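Local coordinates for protein hydrazine synthase alpha subunit (Candidatus Kuenenia stuttgartiensis, PDB 5C2V) that catalyses, as part of the hydrazine synthase complex, the condensation of hydroxylamine with ammonia to hydrazine, with two c-type hemes bound per subunit, at residues Glu140-Trp145 / Trp154-Met159; Gly311-Val316 / Lys328-Asp333; Tyr424-Gly429 / Ser520-Val525; Cys470-Ser475 / Pro771-Tyr776. One frame throughout, in Å; residues are numbered along the deposited sequence.

Contact 1 of 4, residues Glu140-Trp145 / Trp154-Met159; sequences EGRIIW and WKEHGM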
loop_
_atom_site.group_PDB
_atom_site.type_symbol
_atom_site.label_atom_id
_atom_site.label_comp_id
_atom_site.label_asym_id
_atom_site.label_seq_id
_atom_site.Cartn_x
_atom_site.Cartn_y
_atom_site.Cartn_z
ATOM N N GLU D 140 55.451 3.546 2.646
ATOM C CA GLU D 140 55.299 4.883 2.098
ATOM C C GLU D 140 55.084 4.729 0.603
ATOM O O GLU D 140 55.346 3.663 0.045
ATOM C CB GLU D 140 56.525 5.753 2.383
ATOM C CG GLU D 140 57.820 5.210 1.797
ATOM C CD GLU D 140 58.974 6.187 1.924
ATOM O OE1 GLU D 140 58.737 7.337 2.349
ATOM O OE2 GLU D 140 60.118 5.804 1.599
ATOM N N GLY D 141 54.602 5.778 -0.049
ATOM C CA GLY D 141 54.281 5.677 -1.456
ATOM C C GLY D 141 54.533 6.960 -2.214
ATOM O O GLY D 141 54.562 8.053 -1.644
ATOM N N ARG D 142 54.704 6.807 -3.521
ATOM C CA ARG D 142 55.229 7.858 -4.377
ATOM C C ARG D 142 54.190 8.899 -4.771
ATOM O O ARG D 142 53.000 8.603 -4.876
ATOM C CB ARG D 142 55.836 7.230 -5.633
ATOM C CG ARG D 142 56.843 6.130 -5.328
ATOM C CD ARG D 142 57.001 5.169 -6.495
ATOM N NE ARG D 142 57.437 5.843 -7.714
ATOM C CZ ARG D 142 57.477 5.266 -8.910
ATOM N NH1 ARG D 142 57.099 4.003 -9.052
ATOM N NH2 ARG D 142 57.889 5.953 -9.966
ATOM N N ILE D 143 54.658 10.124 -4.982
ATOM C CA ILE D 143 53.824 11.192 -5.513
ATOM C C ILE D 143 54.407 11.669 -6.836
ATOM O O ILE D 143 55.507 12.221 -6.880
ATOM C CB ILE D 143 53.710 12.377 -4.537
ATOM C CG1 ILE D 143 53.013 11.939 -3.247
ATOM C CG2 ILE D 143 52.965 13.532 -5.187
ATOM C CD1 ILE D 143 52.799 13.061 -2.255
ATOM N N ILE D 144 53.666 11.444 -7.915
ATOM C CA ILE D 144 54.140 11.762 -9.255
ATOM C C ILE D 144 53.171 12.689 -9.972
ATOM O O ILE D 144 51.958 12.492 -9.902
ATOM C CB ILE D 144 54.325 10.482 -10.100
ATOM C CG1 ILE D 144 55.242 9.490 -9.383
ATOM C CG2 ILE D 144 54.864 10.813 -11.484
ATOM C CD1 ILE D 144 55.412 8.183 -10.122
ATOM N N TRP D 145 53.693 13.704 -10.657
ATOM C CA TRP D 145 52.827 14.503 -11.522
ATOM C C TRP D 145 53.569 15.092 -12.715
ATOM O O TRP D 145 54.769 14.875 -12.889
ATOM C CB TRP D 145 52.126 15.615 -10.729
ATOM C CG TRP D 145 52.990 16.747 -10.248
ATOM C CD1 TRP D 145 53.562 17.728 -11.009
ATOM C CD2 TRP D 145 53.327 17.049 -8.889
ATOM N NE1 TRP D 145 54.257 18.602 -10.210
ATOM C CE2 TRP D 145 54.127 18.209 -8.904
ATOM C CE3 TRP D 145 53.041 16.442 -7.662
ATOM C CZ2 TRP D 145 54.641 18.776 -7.740
ATOM C CZ3 TRP D 145 53.556 17.004 -6.508
ATOM C CH2 TRP D 145 54.346 18.160 -6.555
ATOM N N TRP D 154 56.679 13.209 -16.591
ATOM C CA TRP D 154 56.105 12.696 -15.358
ATOM C C TRP D 154 57.201 12.484 -14.326
ATOM O O TRP D 154 58.055 11.612 -14.483
ATOM C CB TRP D 154 55.343 11.397 -15.623
ATOM C CG TRP D 154 54.142 11.585 -16.505
ATOM C CD1 TRP D 154 54.102 11.501 -17.868
ATOM C CD2 TRP D 154 52.806 11.888 -16.084
ATOM N NE1 TRP D 154 52.826 11.735 -18.319
ATOM C CE2 TRP D 154 52.011 11.973 -17.244
ATOM C CE3 TRP D 154 52.206 12.095 -14.837
ATOM C CZ2 TRP D 154 50.648 12.257 -17.194
ATOM C CZ3 TRP D 154 50.854 12.375 -14.791
ATOM C CH2 TRP D 154 50.089 12.454 -15.961
ATOM N N LYS D 155 57.173 13.290 -13.270
ATOM C CA LYS D 155 58.248 13.288 -12.286
ATOM C C LYS D 155 57.761 12.960 -10.875
ATOM O O LYS D 155 56.629 13.294 -10.494
ATOM C CB LYS D 155 58.959 14.645 -12.288
ATOM C CG LYS D 155 59.435 15.097 -13.663
ATOM C CD LYS D 155 60.141 16.442 -13.594
ATOM C CE LYS D 155 60.458 16.976 -14.982
ATOM N NZ LYS D 155 61.185 18.277 -14.929
ATOM N N GLU D 156 58.642 12.315 -10.111
ATOM C CA GLU D 156 58.393 11.975 -8.713
ATOM C C GLU D 156 58.752 13.149 -7.814
ATOM O O GLU D 156 59.891 13.607 -7.806
ATOM C CB GLU D 156 59.206 10.750 -8.297
ATOM C CG GLU D 156 58.968 9.507 -9.128
ATOM C CD GLU D 156 60.167 8.581 -9.125
ATOM O OE1 GLU D 156 61.270 9.036 -9.497
ATOM O OE2 GLU D 156 60.012 7.403 -8.738
ATOM N N HIS D 157 57.767 13.669 -7.099
ATOM C CA HIS D 157 57.985 14.796 -6.199
ATOM C C HIS D 157 58.092 14.443 -4.707
ATOM O O HIS D 157 57.997 15.323 -3.850
ATOM C CB HIS D 157 56.938 15.861 -6.473
ATOM C CG HIS D 157 57.238 16.645 -7.711
ATOM N ND1 HIS D 157 57.141 16.104 -8.974
ATOM C CD2 HIS D 157 57.717 17.903 -7.881
ATOM C CE1 HIS D 157 57.501 17.004 -9.871
ATOM N NE2 HIS D 157 57.854 18.107 -9.229
ATOM N N GLY D 158 58.269 13.160 -4.406
ATOM C CA GLY D 158 58.420 12.704 -3.031
ATOM C C GLY D 158 57.293 11.843 -2.498
ATOM O O GLY D 158 56.395 11.461 -3.243
ATOM N N MET D 159 57.354 11.506 -1.212
ATOM C CA MET D 159 56.538 10.411 -0.694
ATOM C C MET D 159 55.433 10.835 0.265
ATOM O O MET D 159 55.322 12.002 0.644
ATOM C CB MET D 159 57.440 9.400 0.019
ATOM C CG MET D 159 58.734 9.086 -0.710
ATOM S SD MET D 159 58.470 8.211 -2.260
ATOM C CE MET D 159 57.914 6.623 -1.649
#

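Contact 2 of 4, residues Gly311-Val316 / Lys328-Asp333; sequences GQLAAV and KLTGKD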
loop_
_atom_site.group_PDB
_atom_site.type_symbol
_atom_site.label_atom_id
_atom_site.label_comp_id
_atom_site.label_asym_id
_atom_site.label_seq_id
_atom_site.Cartn_x
_atom_site.Cartn_y
_atom_site.Cartn_z
ATOM N N GLY D 311 15.531 -2.513 16.264
ATOM C CA GLY D 311 14.518 -3.249 15.530
ATOM C C GLY D 311 14.851 -4.722 15.410
ATOM O O GLY D 311 15.520 -5.287 16.274
ATOM N N GLN D 312 14.352 -5.353 14.352
ATOM C CA GLN D 312 14.679 -6.747 14.071
ATOM C C GLN D 312 15.856 -6.855 13.105
ATOM O O GLN D 312 16.430 -5.845 12.696
ATOM C CB GLN D 312 13.462 -7.478 13.503
ATOM C CG GLN D 312 12.249 -7.458 14.418
ATOM C CD GLN D 312 12.526 -8.093 15.768
ATOM O OE1 GLN D 312 13.354 -8.997 15.884
ATOM N NE2 GLN D 312 11.834 -7.620 16.797
ATOM N N LEU D 313 16.212 -8.084 12.745
ATOM C CA LEU D 313 17.309 -8.322 11.812
ATOM C C LEU D 313 16.807 -8.926 10.505
ATOM O O LEU D 313 16.139 -9.960 10.507
ATOM C CB LEU D 313 18.361 -9.243 12.439
ATOM C CG LEU D 313 19.161 -8.703 13.626
ATOM C CD1 LEU D 313 20.183 -9.730 14.089
ATOM C CD2 LEU D 313 19.841 -7.391 13.265
ATOM N N ALA D 314 17.135 -8.278 9.393
ATOM C CA ALA D 314 16.742 -8.778 8.079
ATOM C C ALA D 314 17.968 -9.004 7.203
ATOM O O ALA D 314 19.035 -8.448 7.464
ATOM C CB ALA D 314 15.777 -7.813 7.410
ATOM N N ALA D 315 17.819 -9.823 6.167
ATOM C CA ALA D 315 18.945 -10.134 5.296
ATOM C C ALA D 315 18.542 -10.337 3.838
ATOM O O ALA D 315 17.506 -10.936 3.545
ATOM C CB ALA D 315 19.674 -11.369 5.810
ATOM N N VAL D 316 19.374 -9.833 2.930
ATOM C CA VAL D 316 19.216 -10.092 1.499
ATOM C C VAL D 316 20.585 -10.337 0.874
ATOM O O VAL D 316 21.528 -9.597 1.141
ATOM C CB VAL D 316 18.510 -8.928 0.761
ATOM C CG1 VAL D 316 17.023 -8.914 1.070
ATOM C CG2 VAL D 316 19.148 -7.590 1.116
ATOM N N LYS D 328 13.791 -13.253 7.194
ATOM C CA LYS D 328 13.694 -12.671 8.529
ATOM C C LYS D 328 14.559 -13.455 9.510
ATOM O O LYS D 328 14.310 -14.634 9.762
ATOM C CB LYS D 328 12.241 -12.655 9.006
ATOM C CG LYS D 328 11.777 -11.321 9.565
ATOM C CD LYS D 328 11.673 -10.278 8.469
ATOM C CE LYS D 328 11.042 -8.999 8.985
ATOM N NZ LYS D 328 10.836 -8.008 7.894
ATOM N N LEU D 329 15.579 -12.801 10.056
ATOM C CA LEU D 329 16.528 -13.472 10.940
ATOM C C LEU D 329 16.060 -13.578 12.393
ATOM O O LEU D 329 16.536 -14.435 13.135
ATOM C CB LEU D 329 17.878 -12.751 10.893
ATOM C CG LEU D 329 18.547 -12.682 9.520
ATOM C CD1 LEU D 329 19.880 -11.952 9.601
ATOM C CD2 LEU D 329 18.726 -14.078 8.943
ATOM N N THR D 330 15.132 -12.714 12.795
ATOM C CA THR D 330 14.739 -12.605 14.204
ATOM C C THR D 330 13.244 -12.355 14.390
ATOM O O THR D 330 12.461 -12.451 13.445
ATOM C CB THR D 330 15.498 -11.462 14.920
ATOM O OG1 THR D 330 15.250 -10.224 14.242
ATOM C CG2 THR D 330 16.997 -11.728 14.960
ATOM N N GLY D 331 12.858 -12.041 15.626
ATOM C CA GLY D 331 11.513 -11.578 15.918
ATOM C C GLY D 331 10.597 -12.511 16.686
ATOM O O GLY D 331 9.522 -12.103 17.124
ATOM N N LYS D 332 11.012 -13.759 16.863
ATOM C CA LYS D 332 10.153 -14.740 17.514
ATOM C C LYS D 332 10.288 -14.730 19.038
ATOM O O LYS D 332 9.508 -15.379 19.737
ATOM C CB LYS D 332 10.445 -16.136 16.959
ATOM C CG LYS D 332 9.657 -16.448 15.694
ATOM C CD LYS D 332 10.415 -17.379 14.765
ATOM C CE LYS D 332 10.227 -16.966 13.312
ATOM N NZ LYS D 332 11.523 -16.789 12.603
ATOM N N ASP D 333 11.285 -14.012 19.551
ATOM C CA ASP D 333 11.421 -13.828 20.995
ATOM C C ASP D 333 10.858 -12.494 21.493
ATOM O O ASP D 333 10.795 -12.254 22.698
ATOM C CB ASP D 333 12.892 -13.944 21.404
ATOM C CG ASP D 333 13.804 -13.064 20.568
ATOM O OD1 ASP D 333 13.578 -11.836 20.517
ATOM O OD2 ASP D 333 14.753 -13.602 19.962
#

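Contact 3 of 4, residues Tyr424-Gly429 / Ser520-Val525; sequences YPHSWG and SQLSDV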
loop_
_atom_site.group_PDB
_atom_site.type_symbol
_atom_site.label_atom_id
_atom_site.label_comp_id
_atom_site.label_asym_id
_atom_site.label_seq_id
_atom_site.Cartn_x
_atom_site.Cartn_y
_atom_site.Cartn_z
ATOM N N TYR D 424 35.083 29.061 -14.776
ATOM C CA TYR D 424 33.665 28.716 -14.736
ATOM C C TYR D 424 33.023 29.192 -13.438
ATOM O O TYR D 424 33.639 29.116 -12.375
ATOM C CB TYR D 424 33.468 27.208 -14.897
ATOM C CG TYR D 424 33.605 26.725 -16.321
ATOM C CD1 TYR D 424 32.585 26.928 -17.240
ATOM C CD2 TYR D 424 34.750 26.067 -16.747
ATOM C CE1 TYR D 424 32.700 26.491 -18.542
ATOM C CE2 TYR D 424 34.875 25.625 -18.050
ATOM C CZ TYR D 424 33.846 25.841 -18.942
ATOM O OH TYR D 424 33.956 25.407 -20.241
ATOM N N PRO D 425 31.780 29.691 -13.524
ATOM C CA PRO D 425 31.031 30.167 -12.354
ATOM C C PRO D 425 30.828 29.069 -11.315
ATOM O O PRO D 425 30.800 29.346 -10.116
ATOM C CB PRO D 425 29.688 30.606 -12.949
ATOM C CG PRO D 425 29.976 30.873 -14.388
ATOM C CD PRO D 425 31.023 29.876 -14.774
ATOM N N HIS D 426 30.691 27.832 -11.782
ATOM C CA HIS D 426 30.470 26.694 -10.901
ATOM C C HIS D 426 31.008 25.422 -11.548
ATOM O O HIS D 426 31.109 25.339 -12.771
ATOM C CB HIS D 426 28.978 26.546 -10.586
ATOM C CG HIS D 426 28.690 25.737 -9.360
ATOM N ND1 HIS D 426 28.773 24.362 -9.333
ATOM C CD2 HIS D 426 28.303 26.113 -8.116
ATOM C CE1 HIS D 426 28.461 23.926 -8.126
ATOM N NE2 HIS D 426 28.171 24.970 -7.370
ATOM N N SER D 427 31.361 24.440 -10.725
ATOM C CA SER D 427 31.781 23.140 -11.234
ATOM C C SER D 427 30.626 22.488 -11.985
ATOM O O SER D 427 29.466 22.656 -11.610
ATOM C CB SER D 427 32.258 22.239 -10.093
ATOM O OG SER D 427 31.250 22.089 -9.108
ATOM N N TRP D 428 30.935 21.754 -13.049
ATOM C CA TRP D 428 29.884 21.151 -13.860
ATOM C C TRP D 428 30.219 19.740 -14.340
ATOM O O TRP D 428 31.368 19.299 -14.274
ATOM C CB TRP D 428 29.561 22.056 -15.055
ATOM C CG TRP D 428 30.723 22.357 -15.949
ATOM C CD1 TRP D 428 31.711 23.272 -15.730
ATOM C CD2 TRP D 428 31.002 21.763 -17.224
ATOM N NE1 TRP D 428 32.595 23.274 -16.782
ATOM C CE2 TRP D 428 32.182 22.357 -17.711
ATOM C CE3 TRP D 428 30.370 20.782 -17.994
ATOM C CZ2 TRP D 428 32.744 22.002 -18.935
ATOM C CZ3 TRP D 428 30.930 20.431 -19.209
ATOM C CH2 TRP D 428 32.105 21.040 -19.668
ATOM N N GLY D 429 29.198 19.041 -14.828
ATOM C CA GLY D 429 29.321 17.659 -15.256
ATOM C C GLY D 429 28.234 17.323 -16.260
ATOM O O GLY D 429 27.521 18.213 -16.711
ATOM N N SER D 520 24.910 18.949 -20.222
ATOM C CA SER D 520 25.868 19.435 -19.240
ATOM C C SER D 520 25.138 20.335 -18.249
ATOM O O SER D 520 24.251 21.098 -18.632
ATOM C CB SER D 520 27.009 20.196 -19.918
ATOM O OG SER D 520 27.620 19.417 -20.929
ATOM N N GLN D 521 25.512 20.249 -16.978
ATOM C CA GLN D 521 24.810 20.976 -15.930
ATOM C C GLN D 521 25.657 21.124 -14.674
ATOM O O GLN D 521 26.805 20.686 -14.633
ATOM C CB GLN D 521 23.506 20.266 -15.581
ATOM C CG GLN D 521 23.724 18.891 -14.979
ATOM C CD GLN D 521 22.462 18.309 -14.388
ATOM O OE1 GLN D 521 21.431 18.226 -15.054
ATOM N NE2 GLN D 521 22.534 17.913 -13.125
ATOM N N LEU D 522 25.069 21.728 -13.646
ATOM C CA LEU D 522 25.739 21.935 -12.368
ATOM C C LEU D 522 26.142 20.616 -11.717
ATOM O O LEU D 522 25.510 19.583 -11.938
ATOM C CB LEU D 522 24.838 22.723 -11.415
ATOM C CG LEU D 522 24.486 24.165 -11.774
ATOM C CD1 LEU D 522 23.222 24.595 -11.047
ATOM C CD2 LEU D 522 25.638 25.090 -11.424
ATOM N N SER D 523 27.201 20.660 -10.916
ATOM C CA SER D 523 27.671 19.479 -10.204
ATOM C C SER D 523 27.772 19.777 -8.712
ATOM O O SER D 523 27.743 20.939 -8.304
ATOM C CB SER D 523 29.022 19.016 -10.752
ATOM O OG SER D 523 30.040 19.959 -10.474
ATOM N N ASP D 524 27.873 18.720 -7.910
ATOM C CA ASP D 524 27.890 18.821 -6.449
ATOM C C ASP D 524 26.615 19.461 -5.903
ATOM O O ASP D 524 26.622 20.053 -4.824
ATOM C CB ASP D 524 29.116 19.607 -5.970
ATOM C CG ASP D 524 30.412 18.841 -6.152
ATOM O OD1 ASP D 524 30.379 17.592 -6.110
ATOM O OD2 ASP D 524 31.465 19.487 -6.328
ATOM N N VAL D 525 25.524 19.342 -6.654
ATOM C CA VAL D 525 24.224 19.839 -6.211
ATOM C C VAL D 525 23.143 18.790 -6.467
ATOM O O VAL D 525 23.194 18.072 -7.467
ATOM C CB VAL D 525 23.843 21.162 -6.917
ATOM C CG1 VAL D 525 24.810 22.274 -6.531
ATOM C CG2 VAL D 525 23.808 20.979 -8.425
#

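Contact 4 of 4, residues Cys470-Ser475 / Pro771-Tyr776; sequences CVEPDS and PGPDFY. With CA (calcium ion), chain Z.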
loop_
_atom_site.group_PDB
_atom_site.type_symbol
_atom_site.label_atom_id
_atom_site.label_comp_id
_atom_site.label_asym_id
_atom_site.label_seq_id
_atom_site.Cartn_x
_atom_site.Cartn_y
_atom_site.Cartn_z
ATOM N N CYS D 470 16.232 23.383 2.972
ATOM C CA CYS D 470 15.369 24.256 3.751
ATOM C C CYS D 470 16.133 24.816 4.940
ATOM O O CYS D 470 16.454 24.095 5.886
ATOM C CB CYS D 470 14.123 23.501 4.222
ATOM S SG CYS D 470 12.972 24.490 5.202
ATOM N N VAL D 471 16.411 26.113 4.886
ATOM C CA VAL D 471 17.132 26.788 5.955
ATOM C C VAL D 471 16.330 27.984 6.459
ATOM O O VAL D 471 16.089 28.952 5.735
ATOM C CB VAL D 471 18.547 27.231 5.499
ATOM C CG1 VAL D 471 19.449 26.017 5.333
ATOM C CG2 VAL D 471 18.489 28.018 4.194
ATOM N N GLU D 472 15.897 27.896 7.711
ATOM C CA GLU D 472 15.062 28.931 8.302
ATOM C C GLU D 472 15.579 29.298 9.686
ATOM O O GLU D 472 15.085 28.788 10.693
ATOM C CB GLU D 472 13.606 28.466 8.381
ATOM C CG GLU D 472 13.006 28.041 7.045
ATOM C CD GLU D 472 12.684 29.215 6.139
ATOM O OE1 GLU D 472 12.678 30.364 6.628
ATOM O OE2 GLU D 472 12.439 28.987 4.935
ATOM N N PRO D 473 16.585 30.184 9.739
ATOM C CA PRO D 473 17.228 30.595 10.992
ATOM C C PRO D 473 16.290 31.366 11.915
ATOM O O PRO D 473 16.377 31.225 13.135
ATOM C CB PRO D 473 18.380 31.485 10.518
ATOM C CG PRO D 473 17.936 32.000 9.193
ATOM C CD PRO D 473 17.158 30.879 8.572
ATOM N N ASP D 474 15.404 32.169 11.335
ATOM C CA ASP D 474 14.448 32.945 12.118
ATOM C C ASP D 474 13.152 32.161 12.294
ATOM O O ASP D 474 12.442 31.890 11.326
ATOM C CB ASP D 474 14.177 34.294 11.449
ATOM C CG ASP D 474 13.265 35.181 12.272
ATOM O OD1 ASP D 474 13.196 34.987 13.504
ATOM O OD2 ASP D 474 12.622 36.077 11.687
ATOM N N SER D 475 12.849 31.804 13.537
ATOM C CA SER D 475 11.713 30.937 13.833
ATOM C C SER D 475 10.380 31.676 13.778
ATOM O O SER D 475 9.317 31.057 13.842
ATOM C CB SER D 475 11.890 30.288 15.207
ATOM O OG SER D 475 11.985 31.267 16.227
ATOM N N PRO D 771 14.364 30.319 -0.521
ATOM C CA PRO D 771 14.897 29.825 0.756
ATOM C C PRO D 771 15.205 30.941 1.752
ATOM O O PRO D 771 15.802 31.952 1.382
ATOM C CB PRO D 771 16.180 29.101 0.341
ATOM C CG PRO D 771 15.934 28.688 -1.067
ATOM C CD PRO D 771 15.125 29.800 -1.669
ATOM N N GLY D 772 14.794 30.751 3.002
ATOM C CA GLY D 772 15.010 31.743 4.038
ATOM C C GLY D 772 13.949 32.826 4.026
ATOM O O GLY D 772 13.137 32.895 3.105
ATOM N N PRO D 773 13.943 33.679 5.061
ATOM C CA PRO D 773 12.983 34.785 5.143
ATOM C C PRO D 773 13.216 35.834 4.059
ATOM O O PRO D 773 14.352 36.255 3.844
ATOM C CB PRO D 773 13.239 35.370 6.535
ATOM C CG PRO D 773 14.641 34.976 6.860
ATOM C CD PRO D 773 14.842 33.633 6.228
ATOM N N ASP D 774 12.146 36.245 3.386
ATOM C CA ASP D 774 12.237 37.264 2.345
ATOM C C ASP D 774 11.176 38.346 2.525
ATOM O O ASP D 774 10.439 38.350 3.513
ATOM C CB ASP D 774 12.115 36.633 0.958
ATOM C CG ASP D 774 10.970 35.647 0.864
ATOM O OD1 ASP D 774 9.807 36.088 0.747
ATOM O OD2 ASP D 774 11.239 34.428 0.897
ATOM N N PHE D 775 11.103 39.259 1.564
ATOM C CA PHE D 775 10.210 40.411 1.656
ATOM C C PHE D 775 8.789 40.097 1.194
ATOM O O PHE D 775 7.876 40.897 1.395
ATOM C CB PHE D 775 10.772 41.576 0.840
ATOM C CG PHE D 775 12.049 42.144 1.393
ATOM C CD1 PHE D 775 12.359 42.008 2.736
ATOM C CD2 PHE D 775 12.940 42.812 0.569
ATOM C CE1 PHE D 775 13.533 42.529 3.248
ATOM C CE2 PHE D 775 14.116 43.335 1.075
ATOM C CZ PHE D 775 14.412 43.194 2.416
ATOM N N TYR D 776 8.604 38.937 0.574
ATOM C CA TYR D 776 7.288 38.540 0.082
ATOM C C TYR D 776 6.410 38.012 1.218
ATOM O O TYR D 776 6.918 37.416 2.169
ATOM C CB TYR D 776 7.431 37.492 -1.026
ATOM C CG TYR D 776 8.029 38.045 -2.301
ATOM C CD1 TYR D 776 7.246 38.752 -3.206
ATOM C CD2 TYR D 776 9.373 37.866 -2.597
ATOM C CE1 TYR D 776 7.786 39.262 -4.372
ATOM C CE2 TYR D 776 9.923 38.373 -3.761
ATOM C CZ TYR D 776 9.125 39.070 -4.644
ATOM O OH TYR D 776 9.665 39.575 -5.804
HETATM CA CA CA Z . 11.381 32.292 1.745
HETATM O O HOH W 1 14.865 27.768 3.417
HETATM O O HOH W 2 11.363 30.133 2.765
HETATM O O HOH W 3 9.831 33.148 3.374
#

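Contact 1 of 4, residues Glu140-Trp145 / Trp154-Met159
Trp145 and His157 make the aromatic contact, an offset stack. The centroids of the Trp145 six-membered ring and the His157 ring are 3.8 Å apart, with planes at 17°. His157 ND1 lies above the centre of the indole, while Trp145 CZ2 sits off-centre over the imidazole face. His157 CB adds a CH-pi contact over the same six-membered ring. His157 ND1 also gives a weak bond to Lys155 O, which lies in the imidazole plane and at its edge.

The backbone bonds are those of an antiparallel beta hairpin. Trp145 and Lys155 form a hydrogen-bonded pair, with Lys155 N to Trp145 O at 2.9 Å. A beta bulge follows, and His157 and Gly158 both face Ile143. His157 N donates to Ile143 O at 2.7 Å, and Ile143 N reaches Gly158 O by a weak bond.

The charged contact is on the face that carries Arg142, Ile144, Glu156 and Met159. Arg142 NH2 meets Glu156 OE2 at 2.8 Å in a salt bridge with weak hydrogen-bond geometry. The guanidinium and carboxylate planes are 74° apart.

Apolar contacts lie on the same face. Ile144 CG1 rests 3.7 Å from Glu156 CG, the two side chains side by side. Met159 is bent at chi2 and chi3, and its CE lies 3.9 Å from Arg142 CG. Separately, nearer the turn, Ile144 CG2 sits at the edge of the Trp154 ring. The hydrazine synthase gamma subunit packs here too: His30 of that subunit meets Trp154 edge-to-face, and Phe31 of that subunit touches Arg142 and Glu156.

Contact 2 of 4, residues Gly311-Val316 / Lys328-Asp333
Leu313 and Leu329 meet at the edge of a four-stranded antiparallel sheet, consistent with a blade of the N-terminal beta-propeller. Strand 312-317 is next to the outermost strand, 327-328. After Lys328 the chain leaves the strand and turns toward strand 336-342. Ala314 and Lys328 form the last pair here, antiparallel and non-hydrogen-bonded. One backbone bond follows, from Leu329 N to Leu313 O at 2.9 Å.

Beyond it, Thr330 takes over with its side chain. Its OG1 lies between the backbone N and the carbonyl carbon (chi1 58°). Thr330 OG1 accepts from Leu313 N at 2.8 Å, with an N-H...O angle of 160°. Thr330 OG1 donates to Gln312 OE1 at 2.8 Å, in the carbonyl plane and on a lone pair. The Gln312 chain is bent at chi2 and crosses Thr330. Gln312 NE2 is bonded to Gly335 O, so both ends of the amide are used.

The other branch of Thr330 is apolar. Thr330 CG2 packs 3.8 Å from Leu313 CB and also touches Leu313 CD1. Leu329 CB lies 3.9 Å from Leu313 CB. Leu329 CD1 meets Ala315 CB at 3.8 Å. Leu313 also touches Val301 of its own sheet and Tyr337, Pro340 and Val350 of the next, so it packs between the two. The Lys328 amine turns elsewhere, to a salt bridge with Glu302.

The Thr330 hydroxyl thus acts as both acceptor and donor. It satisfies a buried backbone N-H after strand pairing has ended, and with the Gly335 bond it fixes the rotation of the Gln312 amide.

Contact 3 of 4, residues Tyr424-Gly429 / Ser520-Val525
His426 lies across Leu522 at about a right angle. His426 CB is 3.7 Å from Leu522 CD2. The ring starts from a CG anti to the backbone N (chi1 -160°), and this CG touches the same methyl. His426 ND1 turns back to its own segment and gives a nearly straight bond to Ser427 O at 2.9 Å. That acceptor lies in the imidazole plane, and the bond uses a carbonyl lone pair. Ser523 O lies at the ring edge, near the ring plane, 3.1 Å from His426 CE1.

Ser427 O takes a second bond, from Ser523 N at 3.1 Å. This donor stands above the carbonyl plane. Two N-H groups therefore grip one carbonyl oxygen and link the imidazole to the backbone of 520-525. Ser427 OG donates to Ser523 OG at 2.8 Å.

The strand begins at Trp428. Gly429 and Gln521 form an antiparallel hydrogen-bonded pair, with Gly429 N to Gln521 O at 2.9 Å. Trp428 CE3 and CZ3 touch Ser520. Trp428 NE1 stands over the centre of the Tyr424 ring, and Phe592 meets the Trp428 indole edge-to-face.

Segment 520-525 belongs to the middle domain, which binds a pentacoordinated c-type heme. The contact marks one end of the pairing of strands 428-433 and 517-522. Strand 553-556 runs parallel to 428-433 on its other side. Gln521 and Leu522 pack against strand 461-467. Asp524 forms a salt bridge with Arg549.

Contact 4 of 4, residues Cys470-Ser475 / Pro771-Tyr776
Glu472 brings its flat carboxylate up to the backbone of Gly772. Glu472 OE2 stands 3.5 Å from Gly772 N, and OE1 is near Gly772 CA and Pro773 CD. The Tyr776 ring has Asp774 OD1 at its edge, in plane. Two proline rings touch lightly, Pro473 CD to Pro773 CD at 4.3 Å.

No direct hydrogen bond joins 470-475 to 771-776. Water 1 bridges them, accepting from Val471 N at 2.7 Å and from Gly772 N. Val471 O meets Gly772 CA in a CA-H...O contact. Gly772 has a positive phi (83°).

Gly772 O and Asp774 OD2 each bind the calcium ion at 2.3 Å. Asp768 OD1, Ile770 O and waters 2 and 3 complete a set of six ligands, so every second residue from 768 to 774 contributes an oxygen. The other Asp774 oxygen, OD1, accepts from Tyr776 N at 3.1 Å through its anti lone pair. This is an Asx turn. Arg647 forms a salt bridge to the same oxygen, as a second-shell partner of the metal.

The Glu472 chain, bent at chi2 (-74°), lies against Gly772. Glu472 OE2 accepts from water 2 at 2.7 Å, and that water is bound to calcium. Glu472 is therefore also a second-shell residue. The calcium probably polarises water 2 and strengthens its bond to the carboxylate. The middle-domain loop 470-475 is thus coupled to the calcium site near the C-terminus through water, without a direct metal bond.

In the fold
The four contacts are spread over the subunit, and none touches another. Contact 1 and contact 2 lie farthest apart, with centres 50 Å from each other. Contact 2 and contact 3 are on opposite sides of the chain's centre, with centres 43 Å apart. Contacts 3 and 4 are the nearest pair, with about 12 Å between their nearest atoms. Their segments alternate along the chain, so the two contacts interlock in sequence. Contact 3 lies near a redox centre: the Gln521 side chain is about 9 Å from a bound heme c and about 11 Å from that of heme-linked Cys556. Contact 4 holds a calcium ion. Contacts 1 and 2 lie away from the heme and metal sites.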